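Thiol:disulfide interchange protein, thioredoxin family protein (Chlorobaculum tepidum, PDB 3OR5) probably acts as a thiol:disulfide oxidoreductase of the thioredoxin family, of the TlpA-like kind linked to cytochrome c biogenesis. Local coordinates at residues P11-D23 and V95-Y109. Residues are numbered along the deposited sequence; the frame is centred on the assembly and turned at random.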
loop_
_atom_site.group_PDB
_atom_site.type_symbol
_atom_site.label_atom_id
_atom_site.label_comp_id
_atom_site.label_asym_id
_atom_site.label_seq_id
_atom_site.Cartn_x
_atom_site.Cartn_y
_atom_site.Cartn_z
ATOM N N PRO A 11 -1.826 4.277 20.512
ATOM C CA PRO A 11 -1.826 3.691 19.155
ATOM C C PRO A 11 -2.438 4.629 18.100
ATOM O O PRO A 11 -3.133 5.598 18.410
ATOM C CB PRO A 11 -2.673 2.437 19.321
ATOM C CG PRO A 11 -3.276 2.480 20.724
ATOM C CD PRO A 11 -3.034 3.880 21.260
ATOM N N THR A 12 -2.210 4.297 16.843
ATOM C CA THR A 12 -2.581 5.148 15.727
ATOM C C THR A 12 -3.423 4.230 14.815
ATOM O O THR A 12 -2.907 3.738 13.840
ATOM C CB THR A 12 -1.267 5.574 15.010
ATOM O OG1 THR A 12 -0.459 6.352 15.927
ATOM C CG2 THR A 12 -1.514 6.390 13.754
ATOM N N PRO A 13 -4.729 4.060 15.101
ATOM C CA PRO A 13 -5.603 3.102 14.413
ATOM C C PRO A 13 -5.611 3.419 12.918
ATOM O O PRO A 13 -5.568 4.594 12.495
ATOM C CB PRO A 13 -6.994 3.378 15.032
ATOM C CG PRO A 13 -6.636 4.087 16.345
ATOM C CD PRO A 13 -5.504 4.938 16.005
ATOM N N ALA A 14 -5.566 2.362 12.101
ATOM C CA ALA A 14 -5.632 2.564 10.664
ATOM C C ALA A 14 -7.025 3.044 10.273
ATOM O O ALA A 14 -7.994 2.734 10.954
ATOM C CB ALA A 14 -5.361 1.249 9.985
ATOM N N PRO A 15 -7.118 3.749 9.168
ATOM C CA PRO A 15 -8.443 4.196 8.717
ATOM C C PRO A 15 -9.237 3.105 8.008
ATOM O O PRO A 15 -8.693 2.102 7.576
ATOM C CB PRO A 15 -8.122 5.277 7.689
ATOM C CG PRO A 15 -6.727 4.959 7.201
ATOM C CD PRO A 15 -6.050 4.115 8.217
ATOM N N SER A 16 -10.543 3.295 7.915
ATOM C CA SER A 16 -11.394 2.408 7.123
ATOM C C SER A 16 -11.436 2.980 5.742
ATOM O O SER A 16 -11.537 4.186 5.558
ATOM C CB SER A 16 -12.834 2.448 7.671
ATOM O OG SER A 16 -12.931 1.602 8.811
ATOM N N PHE A 17 -11.347 2.094 4.754
ATOM C CA PHE A 17 -11.484 2.556 3.401
ATOM C C PHE A 17 -11.879 1.358 2.492
ATOM O O PHE A 17 -11.655 0.223 2.802
ATOM C CB PHE A 17 -10.140 3.157 2.885
ATOM C CG PHE A 17 -8.941 2.229 2.941
ATOM C CD1 PHE A 17 -8.415 1.773 1.751
ATOM C CD2 PHE A 17 -8.292 1.878 4.110
ATOM C CE1 PHE A 17 -7.278 0.973 1.728
ATOM C CE2 PHE A 17 -7.171 1.038 4.116
ATOM C CZ PHE A 17 -6.684 0.555 2.903
ATOM N N SER A 18 -12.460 1.705 1.347
ATOM C CA SER A 18 -13.054 0.682 0.494
ATOM C C SER A 18 -13.207 1.215 -0.887
ATOM O O SER A 18 -13.094 2.430 -1.116
ATOM C CB SER A 18 -14.454 0.200 1.014
ATOM O OG SER A 18 -15.398 1.234 1.063
ATOM N N GLY A 19 -13.445 0.312 -1.836
ATOM C CA GLY A 19 -13.762 0.812 -3.192
ATOM C C GLY A 19 -13.763 -0.295 -4.221
ATOM O O GLY A 19 -13.887 -1.457 -3.874
ATOM N N VAL A 20 -13.597 0.084 -5.504
ATOM C CA VAL A 20 -13.589 -0.890 -6.602
ATOM C C VAL A 20 -12.184 -0.753 -7.183
ATOM O O VAL A 20 -11.695 0.383 -7.314
ATOM C CB VAL A 20 -14.594 -0.515 -7.691
ATOM C CG1 VAL A 20 -14.428 -1.490 -8.852
ATOM C CG2 VAL A 20 -16.050 -0.723 -7.114
ATOM N N THR A 21 -11.570 -1.883 -7.439
ATOM C CA THR A 21 -10.200 -1.861 -7.953
ATOM C C THR A 21 -10.185 -1.563 -9.450
ATOM O O THR A 21 -11.199 -1.655 -10.165
ATOM C CB THR A 21 -9.472 -3.183 -7.752
ATOM O OG1 THR A 21 -10.161 -4.154 -8.543
ATOM C CG2 THR A 21 -9.445 -3.602 -6.212
ATOM N N VAL A 22 -8.997 -1.161 -9.953
ATOM C CA VAL A 22 -8.810 -0.839 -11.396
ATOM C C VAL A 22 -9.229 -2.015 -12.272
ATOM O O VAL A 22 -9.785 -1.785 -13.374
ATOM C CB VAL A 22 -7.360 -0.521 -11.553
ATOM C CG1 VAL A 22 -6.997 -0.468 -13.048
ATOM C CG2 VAL A 22 -7.092 0.875 -10.828
ATOM N N ASP A 23 -9.018 -3.229 -11.793
ATOM C CA ASP A 23 -9.424 -4.465 -12.548
ATOM C C ASP A 23 -10.762 -4.959 -12.168
ATOM O O ASP A 23 -11.073 -6.096 -12.489
ATOM C CB ASP A 23 -8.377 -5.590 -12.533
ATOM C CG ASP A 23 -8.021 -6.018 -11.153
ATOM O OD1 ASP A 23 -8.314 -5.274 -10.155
ATOM O OD2 ASP A 23 -7.373 -7.104 -11.057
ATOM N N VAL A 95 -5.442 -2.906 -6.295
ATOM C CA VAL A 95 -5.082 -1.521 -6.650
ATOM C C VAL A 95 -6.269 -0.716 -7.043
ATOM O O VAL A 95 -7.092 -1.175 -7.858
ATOM C CB VAL A 95 -4.183 -1.626 -7.907
ATOM C CG1 VAL A 95 -3.868 -0.153 -8.503
ATOM C CG2 VAL A 95 -2.792 -2.333 -7.679
HETATM N N MSE A 96 -6.406 0.472 -6.446
HETATM C CA MSE A 96 -7.565 1.381 -6.684
HETATM C C MSE A 96 -7.044 2.680 -7.270
HETATM O O MSE A 96 -5.927 3.156 -6.869
HETATM C CB MSE A 96 -8.377 1.691 -5.394
HETATM C CG MSE A 96 -9.037 0.452 -4.992
HETATM SE SE MSE A 96 -9.923 0.837 -3.225
HETATM C CE MSE A 96 -8.313 0.814 -2.174
HETATM N N MSE A 97 -7.823 3.288 -8.142
HETATM C CA MSE A 97 -7.524 4.722 -8.489
HETATM C C MSE A 97 -7.754 5.612 -7.293
HETATM O O MSE A 97 -8.759 5.459 -6.566
HETATM C CB MSE A 97 -8.455 5.225 -9.597
HETATM C CG MSE A 97 -8.407 4.316 -10.859
HETATM SE SE MSE A 97 -6.611 4.418 -11.770
HETATM C CE MSE A 97 -6.610 6.326 -12.244
ATOM N N ALA A 98 -6.854 6.593 -7.076
ATOM C CA ALA A 98 -7.079 7.454 -5.927
ATOM C C ALA A 98 -8.372 8.248 -6.086
ATOM O O ALA A 98 -8.807 8.615 -7.233
ATOM C CB ALA A 98 -5.929 8.470 -5.840
ATOM N N THR A 99 -8.975 8.496 -4.940
ATOM C CA THR A 99 -10.097 9.416 -4.835
ATOM C C THR A 99 -9.720 10.424 -3.726
ATOM O O THR A 99 -8.804 10.186 -2.932
ATOM C CB THR A 99 -11.339 8.728 -4.354
ATOM O OG1 THR A 99 -11.175 8.199 -3.034
ATOM C CG2 THR A 99 -11.824 7.551 -5.274
ATOM N N PRO A 100 -10.372 11.590 -3.702
ATOM C CA PRO A 100 -9.988 12.495 -2.608
ATOM C C PRO A 100 -10.178 11.902 -1.251
ATOM O O PRO A 100 -9.347 12.193 -0.346
ATOM C CB PRO A 100 -10.930 13.718 -2.794
ATOM C CG PRO A 100 -11.276 13.685 -4.240
ATOM C CD PRO A 100 -11.317 12.188 -4.666
ATOM N N GLU A 101 -11.189 11.046 -1.092
ATOM C CA GLU A 101 -11.434 10.392 0.163
ATOM C C GLU A 101 -10.295 9.421 0.578
ATOM O O GLU A 101 -9.926 9.321 1.745
ATOM C CB GLU A 101 -12.727 9.584 0.052
ATOM C CG GLU A 101 -13.082 8.761 1.240
ATOM C CD GLU A 101 -14.448 8.072 1.010
ATOM O OE1 GLU A 101 -14.582 7.298 0.008
ATOM O OE2 GLU A 101 -15.390 8.306 1.807
ATOM N N LEU A 102 -9.753 8.711 -0.412
ATOM C CA LEU A 102 -8.692 7.738 -0.108
ATOM C C LEU A 102 -7.473 8.527 0.290
ATOM O O LEU A 102 -6.765 8.095 1.209
ATOM C CB LEU A 102 -8.392 6.856 -1.323
ATOM C CG LEU A 102 -9.437 5.777 -1.681
ATOM C CD1 LEU A 102 -9.096 5.016 -2.996
ATOM C CD2 LEU A 102 -9.594 4.732 -0.501
ATOM N N ILE A 103 -7.208 9.654 -0.361
ATOM C CA ILE A 103 -6.018 10.457 -0.034
ATOM C C ILE A 103 -6.195 11.052 1.357
ATOM O O ILE A 103 -5.324 10.922 2.176
ATOM C CB ILE A 103 -5.679 11.529 -1.087
ATOM C CG1 ILE A 103 -5.203 10.793 -2.339
ATOM C CG2 ILE A 103 -4.638 12.530 -0.500
ATOM C CD1 ILE A 103 -5.126 11.719 -3.556
ATOM N N ARG A 104 -7.395 11.541 1.643
ATOM C CA ARG A 104 -7.603 12.194 2.969
ATOM C C ARG A 104 -7.561 11.136 4.081
ATOM O O ARG A 104 -7.211 11.487 5.221
ATOM C CB ARG A 104 -8.959 12.905 3.000
ATOM C CG ARG A 104 -9.058 14.174 2.205
ATOM C CD ARG A 104 -10.345 14.925 2.676
ATOM N NE ARG A 104 -11.539 14.315 2.098
ATOM C CZ ARG A 104 -12.014 14.666 0.906
ATOM N NH1 ARG A 104 -11.374 15.593 0.197
ATOM N NH2 ARG A 104 -13.090 14.056 0.412
ATOM N N ALA A 105 -7.892 9.874 3.803
ATOM C CA ALA A 105 -7.795 8.798 4.795
ATOM C C ALA A 105 -6.382 8.620 5.411
ATOM O O ALA A 105 -6.273 8.265 6.588
ATOM C CB ALA A 105 -8.303 7.465 4.279
ATOM N N PHE A 106 -5.352 8.853 4.594
ATOM C CA PHE A 106 -3.946 8.710 4.966
ATOM C C PHE A 106 -3.130 9.993 5.137
ATOM O O PHE A 106 -2.064 9.972 5.730
ATOM C CB PHE A 106 -3.254 7.765 3.977
ATOM C CG PHE A 106 -3.730 6.399 4.127
ATOM C CD1 PHE A 106 -3.186 5.564 5.057
ATOM C CD2 PHE A 106 -4.862 5.979 3.366
ATOM C CE1 PHE A 106 -3.680 4.255 5.228
ATOM C CE2 PHE A 106 -5.335 4.703 3.546
ATOM C CZ PHE A 106 -4.753 3.850 4.413
ATOM N N ASN A 107 -3.629 11.111 4.597
ATOM C CA ASN A 107 -2.927 12.381 4.642
ATOM C C ASN A 107 -2.527 12.786 6.048
ATOM O O ASN A 107 -1.457 13.445 6.192
ATOM C CB ASN A 107 -3.931 13.494 4.198
ATOM C CG ASN A 107 -3.642 14.005 2.890
ATOM O OD1 ASN A 107 -2.597 13.730 2.275
ATOM N ND2 ASN A 107 -4.608 14.783 2.395
ATOM N N GLY A 108 -3.379 12.476 7.012
ATOM C CA GLY A 108 -3.156 12.905 8.397
ATOM C C GLY A 108 -1.937 12.313 9.068
ATOM O O GLY A 108 -1.494 12.801 10.136
ATOM N N TYR A 109 -1.406 11.216 8.505
ATOM C CA TYR A 109 -0.242 10.541 9.145
ATOM C C TYR A 109 1.099 11.123 8.766
ATOM O O TYR A 109 2.141 10.701 9.294
ATOM C CB TYR A 109 -0.254 9.022 8.825
ATOM C CG TYR A 109 -1.534 8.340 9.231
ATOM C CD1 TYR A 109 -1.911 8.148 10.576
ATOM C CD2 TYR A 109 -2.355 7.833 8.262
ATOM C CE1 TYR A 109 -3.150 7.507 10.888
ATOM C CE2 TYR A 109 -3.565 7.226 8.579
ATOM C CZ TYR A 109 -3.942 7.076 9.870
ATOM O OH TYR A 109 -5.158 6.470 10.123
HETATM O O HOH W 1 -13.125 4.712 1.438
HETATM O O HOH W 2 -10.353 2.112 -8.894
HETATM O O HOH W 3 -6.800 -5.274 -7.872
#
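Phe-106 presents its edge to one face of the Phe-17 ring, the planes at 82° and the centroids 5.3 Å apart, a T-shaped pair. A face of Phe-106 in turn receives Pro-15, whose CG sits 3.8 Å from the ring centroid in a CH-pi contact. Phe-17 CG lies between its own backbone N and carbonyl carbon, which sets the ring against Phe-106, Met-96 and Leu-102, with Leu-102 CD2 3.8 Å from Phe-17 CB. In this thioredoxin fold the extended chain 11-23 runs alongside helix 100-107 in the opposite direction, then crosses the end strand 95-97 of the central sheet at 85°, while Val-39 of strand 36-42 touches both phenylalanines. Tyr-109 OH donates to Pro-13 O (3.1 Å) in the carbonyl plane, with Thr-12 CG2 3.5 Å from Tyr-109 CE1. A leucine in place of Tyr-109 would probably leave Pro-13 O without this donor and Thr-12 CG2 without its aromatic neighbour. The bend of Met-96 at chi3 turns CE toward the edge of Phe-17. Met-96 SE lies 3.8 Å from Gly-19 CA; a CB there would be tight against SE and, at these backbone angles, jammed against Ser-18 O. Farther along, Val-22 N donates to Val-95 O (2.8 Å, 164° at the hydrogen), and Val-22 CG2 packs on Met-97 CG.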